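Local coordinates for protein L-talarate/galactarate dehydratase (Salmonella typhimurium, PDB 2PP3) that catalyses the magnesium-dependent dehydration of L-talarate and galactarate to 5-keto-4-deoxy-D-glucarate, and also epimerises L-talarate to galactarate, at residues C164-G169 with L347-W352; G192-A197 with D219-M224; N247-E252 with S295-P300; R323-H328 with A339-E344. The protein carries 1 engineered substitution. All coordinates share one frame; numbering follows the deposited sequence.

Contact 1: residues C164-G169 with L347-W352. With LGT (L-glucaric acid), chain G.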
# COMPACT_ATOMS: atom_id res chain seq x y z
N CYS B 164 1.15 -22.71 9.19
CA CYS B 164 -0.21 -23.12 8.85
C CYS B 164 -0.85 -24.01 9.91
O CYS B 164 -0.18 -24.87 10.49
CB CYS B 164 -0.18 -23.84 7.50
SG CYS B 164 -1.80 -24.19 6.76
N TYR B 165 -2.13 -23.79 10.17
CA TYR B 165 -2.86 -24.60 11.14
C TYR B 165 -4.15 -25.09 10.48
O TYR B 165 -4.68 -24.44 9.58
CB TYR B 165 -3.17 -23.77 12.40
CG TYR B 165 -4.29 -22.75 12.24
CD1 TYR B 165 -5.62 -23.11 12.45
CD2 TYR B 165 -4.01 -21.43 11.87
CE1 TYR B 165 -6.66 -22.18 12.30
CE2 TYR B 165 -5.04 -20.49 11.71
CZ TYR B 165 -6.36 -20.88 11.92
OH TYR B 165 -7.38 -19.97 11.77
N ASN B 166 -4.64 -26.25 10.92
CA ASN B 166 -5.87 -26.80 10.35
C ASN B 166 -7.09 -26.55 11.23
O ASN B 166 -7.01 -26.60 12.46
CB ASN B 166 -5.72 -28.30 10.09
CG ASN B 166 -7.04 -28.95 9.69
OD1 ASN B 166 -7.87 -29.28 10.55
ND2 ASN B 166 -7.24 -29.13 8.39
N THR B 167 -8.23 -26.29 10.59
CA THR B 167 -9.48 -26.03 11.29
C THR B 167 -10.55 -27.08 11.00
O THR B 167 -11.29 -27.48 11.89
CB THR B 167 -10.06 -24.65 10.88
OG1 THR B 167 -9.18 -23.61 11.33
CG2 THR B 167 -11.44 -24.43 11.50
N SER B 168 -10.62 -27.52 9.74
CA SER B 168 -11.61 -28.49 9.30
C SER B 168 -11.66 -29.81 10.07
O SER B 168 -12.62 -30.57 9.93
CB SER B 168 -11.43 -28.77 7.81
OG SER B 168 -10.14 -29.30 7.53
N GLY B 169 -10.65 -30.08 10.89
CA GLY B 169 -10.65 -31.33 11.64
C GLY B 169 -11.05 -31.20 13.10
O GLY B 169 -11.08 -32.20 13.82
N LEU B 347 -1.59 -18.91 8.78
CA LEU B 347 -2.48 -19.20 7.66
C LEU B 347 -3.40 -20.34 8.08
O LEU B 347 -2.95 -21.32 8.66
CB LEU B 347 -1.68 -19.61 6.42
CG LEU B 347 -2.47 -19.73 5.12
CD1 LEU B 347 -2.98 -18.36 4.73
CD2 LEU B 347 -1.58 -20.31 4.01
N GLU B 348 -4.68 -20.20 7.75
CA GLU B 348 -5.68 -21.20 8.11
C GLU B 348 -5.95 -22.20 6.98
O GLU B 348 -6.21 -21.81 5.84
CB GLU B 348 -6.99 -20.51 8.51
CG GLU B 348 -8.16 -21.45 8.74
CD GLU B 348 -9.39 -20.74 9.26
OE1 GLU B 348 -9.77 -19.68 8.71
OE2 GLU B 348 -10.00 -21.26 10.23
N HIS B 349 -5.89 -23.48 7.31
CA HIS B 349 -6.11 -24.51 6.30
C HIS B 349 -7.45 -25.25 6.32
O HIS B 349 -7.94 -25.69 7.36
CB HIS B 349 -4.97 -25.54 6.34
CG HIS B 349 -5.24 -26.77 5.53
ND1 HIS B 349 -6.12 -27.75 5.95
CD2 HIS B 349 -4.79 -27.16 4.32
CE1 HIS B 349 -6.19 -28.69 5.02
NE2 HIS B 349 -5.39 -28.35 4.03
N PHE B 350 -8.00 -25.38 5.12
CA PHE B 350 -9.24 -26.11 4.85
C PHE B 350 -8.92 -26.86 3.56
O PHE B 350 -8.07 -26.42 2.79
CB PHE B 350 -10.41 -25.16 4.56
CG PHE B 350 -11.09 -24.63 5.79
CD1 PHE B 350 -10.62 -23.49 6.43
CD2 PHE B 350 -12.24 -25.26 6.29
CE1 PHE B 350 -11.28 -22.98 7.55
CE2 PHE B 350 -12.90 -24.76 7.40
CZ PHE B 350 -12.43 -23.62 8.04
N GLU B 351 -9.59 -27.98 3.32
CA GLU B 351 -9.35 -28.73 2.08
C GLU B 351 -10.51 -28.44 1.12
O GLU B 351 -10.41 -28.67 -0.08
CB GLU B 351 -9.28 -30.23 2.37
CG GLU B 351 -10.53 -30.81 3.01
CD GLU B 351 -10.48 -30.79 4.53
OE1 GLU B 351 -10.15 -29.73 5.10
OE2 GLU B 351 -10.77 -31.83 5.14
N TRP B 352 -11.60 -27.92 1.68
CA TRP B 352 -12.81 -27.62 0.94
C TRP B 352 -12.63 -27.10 -0.48
O TRP B 352 -13.28 -27.59 -1.40
CB TRP B 352 -13.66 -26.62 1.73
CG TRP B 352 -14.07 -27.13 3.09
CD1 TRP B 352 -13.81 -28.36 3.62
CD2 TRP B 352 -14.81 -26.41 4.08
NE1 TRP B 352 -14.34 -28.45 4.88
CE2 TRP B 352 -14.96 -27.27 5.19
CE3 TRP B 352 -15.36 -25.12 4.14
CZ2 TRP B 352 -15.64 -26.88 6.35
CZ3 TRP B 352 -16.04 -24.74 5.29
CH2 TRP B 352 -16.17 -25.62 6.38
O1A LGT G . -12.49 -21.42 10.09
C1 LGT G . -12.95 -20.62 10.91
O1B LGT G . -12.28 -19.72 11.45
C2 LGT G . -14.46 -20.77 11.32
O2 LGT G . -14.92 -19.60 12.03
C3 LGT G . -15.39 -20.99 10.12
O3 LGT G . -15.58 -19.76 9.43
C4 LGT G . -16.79 -21.53 10.51
O4 LGT G . -17.48 -20.55 11.30
C5 LGT G . -17.70 -21.89 9.30
O5 LGT G . -17.02 -22.87 8.49
C6 LGT G . -19.05 -22.48 9.76
O6A LGT G . -20.01 -21.67 9.84
O6B LGT G . -19.10 -23.71 10.04
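The modified (β/α)7β barrel of the enolase superfamily closes here: C164, Y165 and N166, ending the first barrel strand, run parallel beside L347, E348 and H349 of the last. Y165 takes L347 O through its N at 3.0 Å and returns its own O to H349 N, so the two strands share the usual parallel ladder. Y165 and E348 lie on one face of the sheet. E348 CA stands over one face of the Y165 ring, 4.0 Å from the centroid, a CH-pi contact, while Y165 OH bonds to K195.

E348 suits its place because an extended chain (chi2 175°) carries the carboxylate to the bound L-glucarate. T167 OG1 donates to the anti lone pair of E348 OE2 at 2.7 Å, K195 makes a salt bridge to the same oxygen, and E348 OE2 lies 2.5 Å from L-glucarate O1A. F350 turns its edge to that ligand oxygen, with T167 CG2 3.7 Å from F350 CZ.

On the other face, the amide of N166 serves three partners. N166 ND2 reaches H349 ND1 at 3.0 Å and also S168 OG, whereas OD1 accepts from G169 N, an Asx motif that shapes the turn after the strand. S168 OG is modelled very close to E351 OE1, 2.5 Å, a length to be taken with caution.

L347 and H349 pack on helix 331-339 and, with C164, on M368 of strand 367-369; the H349 ring stacks on Y12 of the second subunit.

Contact 2: residues G192-A197 with D219-M224. Engineered in segment 192-197: A197 (natural residue Lys). With LGT (L-glucaric acid), chain G.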
# COMPACT_ATOMS: atom_id res chain seq x y z
N GLY B 192 1.15 -27.17 11.04
CA GLY B 192 1.88 -26.46 12.08
C GLY B 192 1.06 -26.08 13.30
O GLY B 192 1.60 -25.53 14.27
N GLY B 193 -0.23 -26.37 13.27
CA GLY B 193 -1.08 -26.03 14.40
C GLY B 193 -2.47 -26.60 14.29
O GLY B 193 -2.88 -27.10 13.24
N ILE B 194 -3.21 -26.53 15.39
CA ILE B 194 -4.57 -27.06 15.43
C ILE B 194 -5.52 -26.08 16.11
O ILE B 194 -5.21 -25.52 17.16
CB ILE B 194 -4.61 -28.40 16.22
CG1 ILE B 194 -3.81 -29.47 15.47
CG2 ILE B 194 -6.06 -28.84 16.43
CD1 ILE B 194 -4.39 -29.85 14.10
N LYS B 195 -6.69 -25.88 15.51
CA LYS B 195 -7.69 -25.01 16.09
C LYS B 195 -8.91 -25.84 16.45
O LYS B 195 -9.46 -26.56 15.61
CB LYS B 195 -8.11 -23.88 15.14
CG LYS B 195 -9.14 -22.94 15.77
CD LYS B 195 -9.23 -21.59 15.07
CE LYS B 195 -9.91 -21.67 13.73
NZ LYS B 195 -9.91 -20.34 13.06
N LEU B 196 -9.33 -25.74 17.71
CA LEU B 196 -10.48 -26.49 18.21
C LEU B 196 -11.71 -25.60 18.34
O LEU B 196 -11.66 -24.53 18.95
CB LEU B 196 -10.14 -27.11 19.57
CG LEU B 196 -11.21 -27.98 20.24
CD1 LEU B 196 -11.48 -29.21 19.38
CD2 LEU B 196 -10.73 -28.39 21.63
N ALA B 197 -12.82 -26.05 17.76
CA ALA B 197 -14.06 -25.30 17.84
C ALA B 197 -14.66 -25.49 19.23
O ALA B 197 -14.88 -26.61 19.67
CB ALA B 197 -15.04 -25.79 16.78
N ASP B 219 2.92 -30.51 24.95
CA ASP B 219 2.97 -29.15 25.48
C ASP B 219 3.31 -28.04 24.48
O ASP B 219 2.78 -26.94 24.57
CB ASP B 219 3.95 -29.10 26.65
CG ASP B 219 3.52 -29.97 27.82
OD1 ASP B 219 4.38 -30.28 28.67
OD2 ASP B 219 2.33 -30.33 27.89
N GLU B 220 4.20 -28.33 23.53
CA GLU B 220 4.63 -27.31 22.58
C GLU B 220 3.83 -27.04 21.31
O GLU B 220 3.76 -25.90 20.85
CB GLU B 220 6.08 -27.57 22.16
CG GLU B 220 7.10 -27.36 23.26
CD GLU B 220 8.50 -27.16 22.70
OE1 GLU B 220 8.98 -28.04 21.95
OE2 GLU B 220 9.11 -26.11 23.00
N PHE B 221 3.22 -28.08 20.74
CA PHE B 221 2.47 -27.88 19.51
C PHE B 221 1.47 -26.74 19.58
O PHE B 221 0.67 -26.65 20.52
CB PHE B 221 1.75 -29.16 19.10
CG PHE B 221 1.55 -29.28 17.62
CD1 PHE B 221 2.60 -29.64 16.79
CD2 PHE B 221 0.31 -29.01 17.06
CE1 PHE B 221 2.43 -29.72 15.41
CE2 PHE B 221 0.13 -29.08 15.68
CZ PHE B 221 1.19 -29.44 14.86
N PRO B 222 1.50 -25.83 18.59
CA PRO B 222 0.58 -24.69 18.53
C PRO B 222 -0.88 -25.12 18.55
O PRO B 222 -1.33 -25.90 17.70
CB PRO B 222 0.97 -24.00 17.23
CG PRO B 222 2.44 -24.28 17.14
CD PRO B 222 2.50 -25.75 17.51
N LEU B 223 -1.62 -24.62 19.54
CA LEU B 223 -3.03 -24.95 19.69
C LEU B 223 -3.85 -23.68 19.94
O LEU B 223 -3.44 -22.81 20.70
CB LEU B 223 -3.22 -25.91 20.87
CG LEU B 223 -4.64 -26.33 21.23
CD1 LEU B 223 -5.30 -27.05 20.05
CD2 LEU B 223 -4.59 -27.22 22.45
N MET B 224 -5.00 -23.60 19.28
CA MET B 224 -5.88 -22.45 19.44
C MET B 224 -7.34 -22.88 19.47
O MET B 224 -7.68 -23.99 19.05
CB MET B 224 -5.65 -21.42 18.31
CG MET B 224 -5.44 -22.02 16.93
SD MET B 224 -3.69 -22.03 16.40
CE MET B 224 -3.26 -23.68 16.69
O1A LGT G . -12.49 -21.42 10.09
C1 LGT G . -12.95 -20.62 10.91
O1B LGT G . -12.28 -19.72 11.45
C2 LGT G . -14.46 -20.77 11.32
O2 LGT G . -14.92 -19.60 12.03
C3 LGT G . -15.39 -20.99 10.12
O3 LGT G . -15.58 -19.76 9.43
C4 LGT G . -16.79 -21.53 10.51
O4 LGT G . -17.48 -20.55 11.30
C5 LGT G . -17.70 -21.89 9.30
O5 LGT G . -17.02 -22.87 8.49
C6 LGT G . -19.05 -22.48 9.76
O6A LGT G . -20.01 -21.67 9.84
O6B LGT G . -19.10 -23.71 10.04
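I194 and K195 pair with L223 and M224 in the buried part of this contact, in contrast to its partly exposed end, where G192 meets F221 and P222 by packing. In the buried part the backbones are linked in parallel: I194 N donates to P222 O at 3.0 Å, and L196 N to M224 O at 2.8 Å. M224 N also points to I194 O, although the position of that oxygen is less certain. K195 CB lies against M224 CG at 3.7 Å, the two side chains crossing at about a right angle. On the other face I194 CG2 meets L223 CD1 at 4.1 Å, branched aliphatic chains filling the layer under helices 176-188 and 203-217.

Strand 194-197, helix 203-217 and strand 223-226 form one β-α-β unit of the barrel. From within strand 194-197, K195 sets out with CG anti to the backbone N (chi1 -179°) and bends at chi3. NZ then donates to L-glucarate O1B at 2.9 Å and also pairs with E252; a long chain ending in a cation suits a site shared by carboxylates. A197 is an engineered alanine at the position of the natural proton-accepting lysine.

Toward the partly exposed end, G192 O lies over one face of the F221 ring. G193 suits its spot because its bare CA sits against F221 CE2, at 3.5 Å, and close to P222 O. The P222 ring adds CG beside G192 O, at 3.2 Å.

Contact 3: residues N247-E252 with S295-P300. With MG (magnesium ion), chain F.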
# COMPACT_ATOMS: atom_id res chain seq x y z
N ASN B 247 -1.92 -22.63 27.37
CA ASN B 247 -1.02 -21.77 26.60
C ASN B 247 -1.36 -21.77 25.12
O ASN B 247 -0.52 -22.08 24.27
CB ASN B 247 0.44 -22.20 26.80
CG ASN B 247 0.98 -21.79 28.16
OD1 ASN B 247 0.51 -22.27 29.19
ND2 ASN B 247 1.96 -20.89 28.16
N LEU B 248 -2.60 -21.42 24.82
CA LEU B 248 -3.07 -21.37 23.44
C LEU B 248 -2.42 -20.22 22.69
O LEU B 248 -1.97 -19.25 23.29
CB LEU B 248 -4.59 -21.18 23.43
CG LEU B 248 -5.41 -22.21 24.22
CD1 LEU B 248 -6.85 -21.73 24.33
CD2 LEU B 248 -5.34 -23.56 23.53
N ILE B 249 -2.37 -20.35 21.37
CA ILE B 249 -1.81 -19.30 20.54
C ILE B 249 -2.78 -18.13 20.57
O ILE B 249 -2.37 -16.97 20.49
CB ILE B 249 -1.63 -19.78 19.09
CG1 ILE B 249 -0.72 -21.02 19.06
CG2 ILE B 249 -1.07 -18.65 18.25
CD1 ILE B 249 0.69 -20.76 19.59
N TRP B 250 -4.08 -18.43 20.68
CA TRP B 250 -5.11 -17.40 20.75
C TRP B 250 -6.50 -17.95 21.04
O TRP B 250 -6.74 -19.15 20.92
CB TRP B 250 -5.14 -16.57 19.45
CG TRP B 250 -5.74 -17.26 18.22
CD1 TRP B 250 -7.01 -17.77 18.09
CD2 TRP B 250 -5.11 -17.43 16.95
NE1 TRP B 250 -7.20 -18.25 16.82
CE2 TRP B 250 -6.05 -18.05 16.09
CE3 TRP B 250 -3.84 -17.13 16.44
CZ2 TRP B 250 -5.77 -18.37 14.76
CZ3 TRP B 250 -3.55 -17.45 15.11
CH2 TRP B 250 -4.51 -18.07 14.28
N ILE B 251 -7.40 -17.06 21.44
CA ILE B 251 -8.81 -17.39 21.69
C ILE B 251 -9.52 -16.58 20.62
O ILE B 251 -9.47 -15.35 20.62
CB ILE B 251 -9.32 -16.90 23.06
CG1 ILE B 251 -8.50 -17.50 24.20
CG2 ILE B 251 -10.80 -17.27 23.21
CD1 ILE B 251 -8.62 -18.99 24.30
N GLU B 252 -10.18 -17.27 19.71
CA GLU B 252 -10.85 -16.60 18.61
C GLU B 252 -12.32 -16.30 18.84
O GLU B 252 -13.05 -17.11 19.41
CB GLU B 252 -10.68 -17.45 17.36
CG GLU B 252 -11.16 -16.79 16.09
CD GLU B 252 -10.66 -17.53 14.87
OE1 GLU B 252 -9.58 -18.15 14.95
OE2 GLU B 252 -11.34 -17.46 13.83
N SER B 295 -8.40 -6.68 19.70
CA SER B 295 -7.67 -7.94 19.66
C SER B 295 -6.18 -7.87 19.35
O SER B 295 -5.68 -6.91 18.77
CB SER B 295 -8.32 -8.87 18.63
OG SER B 295 -8.24 -8.30 17.33
N ASP B 296 -5.50 -8.94 19.76
CA ASP B 296 -4.06 -9.13 19.58
C ASP B 296 -3.80 -9.62 18.15
O ASP B 296 -2.77 -9.30 17.54
CB ASP B 296 -3.57 -10.15 20.60
CG ASP B 296 -3.92 -9.76 22.02
OD1 ASP B 296 -3.38 -8.74 22.50
OD2 ASP B 296 -4.75 -10.45 22.66
N PHE B 297 -4.73 -10.42 17.64
CA PHE B 297 -4.65 -10.95 16.28
C PHE B 297 -5.83 -10.41 15.49
O PHE B 297 -6.98 -10.49 15.94
CB PHE B 297 -4.74 -12.48 16.25
CG PHE B 297 -3.45 -13.18 16.59
CD1 PHE B 297 -3.08 -13.40 17.91
CD2 PHE B 297 -2.62 -13.65 15.57
CE1 PHE B 297 -1.90 -14.08 18.22
CE2 PHE B 297 -1.44 -14.33 15.86
CZ PHE B 297 -1.07 -14.55 17.19
N VAL B 298 -5.55 -9.84 14.32
CA VAL B 298 -6.58 -9.32 13.45
C VAL B 298 -6.81 -10.37 12.38
O VAL B 298 -5.86 -10.85 11.74
CB VAL B 298 -6.14 -7.99 12.81
CG1 VAL B 298 -7.18 -7.50 11.83
CG2 VAL B 298 -5.91 -6.95 13.90
N GLN B 299 -8.07 -10.74 12.17
CA GLN B 299 -8.40 -11.78 11.21
C GLN B 299 -9.29 -11.32 10.06
O GLN B 299 -10.47 -11.69 10.00
CB GLN B 299 -9.05 -12.96 11.93
CG GLN B 299 -8.19 -13.52 13.06
CD GLN B 299 -8.80 -14.72 13.76
OE1 GLN B 299 -9.87 -14.62 14.37
NE2 GLN B 299 -8.13 -15.86 13.67
N PRO B 300 -8.74 -10.53 9.13
CA PRO B 300 -9.55 -10.07 8.01
C PRO B 300 -9.73 -11.20 6.99
O PRO B 300 -9.00 -12.20 7.02
CB PRO B 300 -8.77 -8.88 7.48
CG PRO B 300 -7.35 -9.28 7.72
CD PRO B 300 -7.38 -9.95 9.07
MG MG F . -13.24 -18.63 13.23
O HOH W 1 -14.69 -17.53 14.45
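The F297 ring takes W250 on one face: W250 CE3 stands over its centre, the indole edge directed at the phenyl face in a tilted edge-to-face pair with centroids 4.8 Å apart and planes at 52°. I249 O approaches F297 CE1 obliquely, and I249 CG2 touches F297 CZ at 4.2 Å. The indole itself meets Q299 NE2 obliquely at W250 CZ2, 3.6 Å away, and the amide plane of Q299 is steeply turned against it.

Beside the rings lies a polar group centred on E252 OE1, the oxygen that faces K195. It accepts from W250 NE1 at 3.0 Å on its anti lone pair, and from Q299 NE2 at 3.0 Å from above the carboxylate plane, in a nearly straight bond of 168°. Such donors probably fix the carboxylate's rotation, leaving E252 OE2 to bind magnesium at 2.3 Å, together with D226, E278, a water and two oxygens of L-glucarate. Q299 is thus a second-shell residue for the metal site.

The contact passes across strand 274-276, where small A275 underlies F297 and Q299; W250 also packs edge-to-face with Y165 and W346 and touches M224 of strand 223-226.

Contact 4: residues R323-H328 with A339-E344. With LGT (L-glucaric acid), chain G.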
# COMPACT_ATOMS: atom_id res chain seq x y z
N ARG B 323 -0.29 -5.38 15.86
CA ARG B 323 -1.09 -6.60 15.94
C ARG B 323 -0.60 -7.68 14.96
O ARG B 323 -0.07 -7.36 13.89
CB ARG B 323 -2.56 -6.28 15.63
CG ARG B 323 -3.11 -5.07 16.37
CD ARG B 323 -3.05 -5.27 17.88
NE ARG B 323 -3.68 -4.18 18.62
CZ ARG B 323 -3.72 -4.11 19.94
NH1 ARG B 323 -3.16 -5.07 20.67
NH2 ARG B 323 -4.31 -3.09 20.55
N LYS B 324 -0.78 -8.95 15.32
CA LYS B 324 -0.40 -10.05 14.45
C LYS B 324 -1.52 -10.27 13.43
O LYS B 324 -2.65 -9.80 13.63
CB LYS B 324 -0.21 -11.34 15.25
CG LYS B 324 0.96 -11.36 16.22
CD LYS B 324 2.29 -11.42 15.50
CE LYS B 324 3.44 -11.55 16.49
NZ LYS B 324 3.30 -12.78 17.33
N LEU B 325 -1.22 -10.98 12.35
CA LEU B 325 -2.22 -11.25 11.32
C LEU B 325 -2.52 -12.73 11.18
O LEU B 325 -1.62 -13.56 11.20
CB LEU B 325 -1.75 -10.70 9.96
CG LEU B 325 -2.80 -10.77 8.84
CD1 LEU B 325 -3.83 -9.68 9.08
CD2 LEU B 325 -2.14 -10.59 7.47
N ALA B 326 -3.80 -13.06 11.05
CA ALA B 326 -4.23 -14.44 10.87
C ALA B 326 -5.48 -14.40 9.99
O ALA B 326 -6.61 -14.44 10.49
CB ALA B 326 -4.53 -15.09 12.21
N PRO B 327 -5.28 -14.31 8.67
CA PRO B 327 -6.39 -14.26 7.71
C PRO B 327 -7.34 -15.45 7.89
O PRO B 327 -6.92 -16.54 8.29
CB PRO B 327 -5.70 -14.26 6.36
CG PRO B 327 -4.35 -13.64 6.65
CD PRO B 327 -3.99 -14.29 7.96
N HIS B 328 -8.61 -15.23 7.58
CA HIS B 328 -9.60 -16.28 7.71
C HIS B 328 -9.96 -16.94 6.39
O HIS B 328 -10.22 -16.25 5.40
CB HIS B 328 -10.86 -15.69 8.37
CG HIS B 328 -12.06 -16.57 8.26
ND1 HIS B 328 -12.94 -16.50 7.21
CD2 HIS B 328 -12.53 -17.55 9.08
CE1 HIS B 328 -13.90 -17.40 7.37
NE2 HIS B 328 -13.67 -18.05 8.50
N ALA B 339 2.08 -13.53 3.48
CA ALA B 339 3.52 -13.54 3.20
C ALA B 339 4.05 -12.10 3.19
O ALA B 339 5.21 -11.85 3.53
CB ALA B 339 3.80 -14.21 1.85
N ALA B 340 3.19 -11.16 2.80
CA ALA B 340 3.58 -9.76 2.75
C ALA B 340 3.43 -9.03 4.09
O ALA B 340 3.76 -7.86 4.19
CB ALA B 340 2.76 -9.03 1.67
N TYR B 341 2.93 -9.72 5.11
CA TYR B 341 2.77 -9.05 6.40
C TYR B 341 4.11 -8.97 7.13
O TYR B 341 4.84 -9.96 7.20
CB TYR B 341 1.74 -9.78 7.27
CG TYR B 341 1.19 -8.92 8.39
CD1 TYR B 341 0.45 -7.77 8.11
CD2 TYR B 341 1.44 -9.23 9.72
CE1 TYR B 341 -0.02 -6.95 9.13
CE2 TYR B 341 0.96 -8.41 10.75
CZ TYR B 341 0.23 -7.27 10.44
OH TYR B 341 -0.23 -6.45 11.45
N PRO B 342 4.44 -7.80 7.69
CA PRO B 342 5.70 -7.59 8.41
C PRO B 342 5.91 -8.43 9.67
O PRO B 342 7.05 -8.79 9.98
CB PRO B 342 5.70 -6.09 8.69
CG PRO B 342 4.24 -5.74 8.74
CD PRO B 342 3.69 -6.54 7.59
N LEU B 343 4.84 -8.75 10.40
CA LEU B 343 4.96 -9.57 11.60
C LEU B 343 4.59 -11.01 11.25
O LEU B 343 3.78 -11.24 10.36
CB LEU B 343 4.05 -9.03 12.71
CG LEU B 343 4.28 -7.57 13.09
CD1 LEU B 343 3.42 -7.21 14.30
CD2 LEU B 343 5.76 -7.32 13.41
N GLU B 344 5.19 -11.98 11.94
CA GLU B 344 4.95 -13.40 11.67
C GLU B 344 3.46 -13.74 11.77
O GLU B 344 2.87 -13.69 12.85
CB GLU B 344 5.77 -14.26 12.64
CG GLU B 344 6.02 -15.71 12.21
CD GLU B 344 6.96 -15.86 11.01
OE1 GLU B 344 7.93 -15.07 10.90
OE2 GLU B 344 6.75 -16.77 10.18
O1A LGT G . -12.49 -21.42 10.09
C1 LGT G . -12.95 -20.62 10.91
O1B LGT G . -12.28 -19.72 11.45
C2 LGT G . -14.46 -20.77 11.32
O2 LGT G . -14.92 -19.60 12.03
C3 LGT G . -15.39 -20.99 10.12
O3 LGT G . -15.58 -19.76 9.43
C4 LGT G . -16.79 -21.53 10.51
O4 LGT G . -17.48 -20.55 11.30
C5 LGT G . -17.70 -21.89 9.30
O5 LGT G . -17.02 -22.87 8.49
C6 LGT G . -19.05 -22.48 9.76
O6A LGT G . -20.01 -21.67 9.84
O6B LGT G . -19.10 -23.71 10.04
O HOH W 2 1.43 -11.25 12.15
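Unusually, a tyrosine hydroxyl and a water take the place of backbone bonding between these two segments. Y341 OH donates to R323 O at 2.6 Å, the carbonyl oxygen lying at the edge of the phenol ring. Water 2 accepts from L325 N at 2.7 Å and donates weakly to both L343 O and E344 O, joining the strand to the loop.

The Y341 ring is sandwiched. L325 CB lies over one face, 3.6 Å from the ring centroid and only 16° off its normal, a close CH-pi contact; CD of P342, the next residue along, covers the opposite face. A chi1 of -161° swings the ring away from its own backbone N and across L325, and a tyrosine can do this while its hydroxyl still reaches the carbonyl beyond.

Strand 324-325, helix 331-339 and strand 346-349 make the last β-α-β unit of the barrel, and residues 339-344 are the turn that leads out of its helix. L325 also bonds by its backbone to W346, while the Y341 ring packs on M315, A318 and A319 of helix 308-320. At the partly exposed margin, K324 spreads its aliphatic chain over the loop, CD lying 3.5 Å from E344 O and 4.1 Å from L343 CB.

Beyond the strand, H328, the active-site proton donor/acceptor, shares a hydrogen bond between NE2 and L-glucarate O3 at 2.7 Å. Its ND1 is bound by D301, the residue assigned to increase its basicity.

How the contacts relate
All four contacts belong to one barrel and contribute to the L-glucarate pocket, contact 3 through E252, which also binds the magnesium. Contact 1 joins the first and last strands and so encloses the others along the chain. K195 ties three contacts together: its NZ lies 2.9 Å from Y165 OH in contact 1 and 2.9 Å from E252 OE1 in contact 3. Contacts 3 and 4 are neighbours in the sheet, D296 O meeting K324 N at 3.0 Å, whereas contacts 2 and 4, with centres about 18 Å apart and nearest atoms about 6 Å apart, do not touch, though both reach L-glucarate. Contacts 1 and 4 approach at E348 OE1 and H328 CD2, 3.5 Å apart, beside the ligand.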